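Local coordinates for protein alpha-fucosidase (Bifidobacterium bifidum, PDB 2EAB) that probably cleaves alpha-1,2-linked L-fucose from glycans by hydrolysis, the chain being the catalytic region of a larger, calcium-binding membrane protein, at residues L108-Q111 / L112-A116. Residues are numbered along the deposited sequence; the frame is centred on the assembly and turned at random.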
loop_
_atom_site.group_PDB
_atom_site.type_symbol
_atom_site.label_atom_id
_atom_site.label_comp_id
_atom_site.label_asym_id
_atom_site.label_seq_id
_atom_site.Cartn_x
_atom_site.Cartn_y
_atom_site.Cartn_z
ATOM N N LEU A 108 1.935 21.984 -26.162
ATOM C CA LEU A 108 0.593 21.451 -25.940
ATOM C C LEU A 108 -0.189 22.369 -25.015
ATOM O O LEU A 108 -1.357 22.673 -25.266
ATOM C CB LEU A 108 0.660 20.040 -25.355
ATOM C CG LEU A 108 1.087 18.962 -26.349
ATOM C CD1 LEU A 108 1.573 17.726 -25.625
ATOM C CD2 LEU A 108 -0.038 18.612 -27.322
ATOM N N ASN A 109 0.464 22.820 -23.948
ATOM C CA ASN A 109 -0.165 23.753 -23.027
ATOM C C ASN A 109 -0.533 25.074 -23.693
ATOM O O ASN A 109 -1.580 25.648 -23.385
ATOM C CB ASN A 109 0.720 23.985 -21.808
ATOM C CG ASN A 109 0.722 22.804 -20.864
ATOM O OD1 ASN A 109 -0.021 21.841 -21.047
ATOM N ND2 ASN A 109 1.566 22.872 -19.842
ATOM N N LYS A 110 0.309 25.531 -24.618
ATOM C CA LYS A 110 0.025 26.748 -25.385
ATOM C C LYS A 110 -1.236 26.575 -26.230
ATOM O O LYS A 110 -2.069 27.478 -26.293
ATOM C CB LYS A 110 1.212 27.149 -26.267
ATOM C CG LYS A 110 1.024 28.470 -27.004
ATOM C CD LYS A 110 2.281 28.877 -27.754
ATOM C CE LYS A 110 2.057 30.146 -28.565
ATOM N NZ LYS A 110 1.181 29.917 -29.754
ATOM N N GLN A 111 -1.380 25.416 -26.872
ATOM C CA GLN A 111 -2.589 25.128 -27.643
ATOM C C GLN A 111 -3.837 25.233 -26.767
ATOM O O GLN A 111 -4.838 25.837 -27.166
ATOM C CB GLN A 111 -2.505 23.754 -28.309
ATOM C CG GLN A 111 -1.484 23.698 -29.433
ATOM C CD GLN A 111 -1.421 22.348 -30.132
ATOM O OE1 GLN A 111 -1.408 21.297 -29.491
ATOM N NE2 GLN A 111 -1.346 22.376 -31.458
ATOM N N LEU A 112 -3.769 24.647 -25.573
ATOM C CA LEU A 112 -4.864 24.728 -24.608
ATOM C C LEU A 112 -5.109 26.158 -24.125
ATOM O O LEU A 112 -6.254 26.611 -24.080
ATOM C CB LEU A 112 -4.603 23.796 -23.425
ATOM C CG LEU A 112 -4.565 22.306 -23.774
ATOM C CD1 LEU A 112 -3.870 21.509 -22.682
ATOM C CD2 LEU A 112 -5.962 21.763 -24.021
ATOM N N ALA A 113 -4.037 26.869 -23.786
ATOM C CA ALA A 113 -4.154 28.258 -23.331
ATOM C C ALA A 113 -4.775 29.162 -24.399
ATOM O O ALA A 113 -5.477 30.126 -24.072
ATOM C CB ALA A 113 -2.807 28.795 -22.899
ATOM N N ASN A 114 -4.531 28.830 -25.666
ATOM C CA ASN A 114 -5.097 29.574 -26.793
ATOM C C ASN A 114 -6.552 29.214 -27.113
ATOM O O ASN A 114 -7.148 29.778 -28.035
ATOM C CB ASN A 114 -4.214 29.423 -28.035
ATOM C CG ASN A 114 -2.910 30.200 -27.927
ATOM O OD1 ASN A 114 -2.782 31.123 -27.116
ATOM N ND2 ASN A 114 -1.937 29.833 -28.751
ATOM N N GLY A 115 -7.120 28.275 -26.360
ATOM C CA GLY A 115 -8.552 28.000 -26.440
ATOM C C GLY A 115 -8.973 26.613 -26.884
ATOM O O GLY A 115 -10.169 26.334 -26.959
ATOM N N ALA A 116 -8.014 25.741 -27.188
ATOM C CA ALA A 116 -8.352 24.359 -27.519
ATOM C C ALA A 116 -8.977 23.657 -26.312
ATOM O O ALA A 116 -8.516 23.827 -25.176
ATOM C CB ALA A 116 -7.125 23.602 -28.001
#
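Ala113 N donates to Asn109 O at 2.8 Å and Leu112 N to Leu108 O at 3.1 Å, the regular i to i-4 bonds of the last turn of helix 103-113. Asn114 N still reaches Lys110 O, but this bond is less straight, with an N-H...O angle of 144°, as the helix runs out. Gly115 then takes a positive phi of 118° and turns the chain back, and Ala116 N bonds to Gln111 O at 3.2 Å, while Gly115 N bonds to Leu112 O at 3.0 Å. The two bonds and the positive phi of Gly115 together make a Schellman motif, which occupies carbonyls at the C-terminal end of the helix.

Van der Waals contacts follow the backbone. Ala116 CB lies 3.3 Å from Gln111 O, beside the hydrogen bond to the same oxygen. In Leu112, CG lies anti to the carbonyl carbon (chi1 -64°), which lays the branch back along the helix with CG 3.6 Å from Leu108 O. On the exposed flank, Asn114 CB sits 3.4 Å from Lys110 O.

The turn joins the N-terminal, family 65-like part of the chain to strands of the family 95 catalytic region, away from the calcium sites. Leu108 and Leu112 pack on Val119 of the following loop; Asn109 and Ala113 touch His548 of strand 548-549, and Asn109 OD1 accepts a hydrogen bond from Val562 N in strand 558-565.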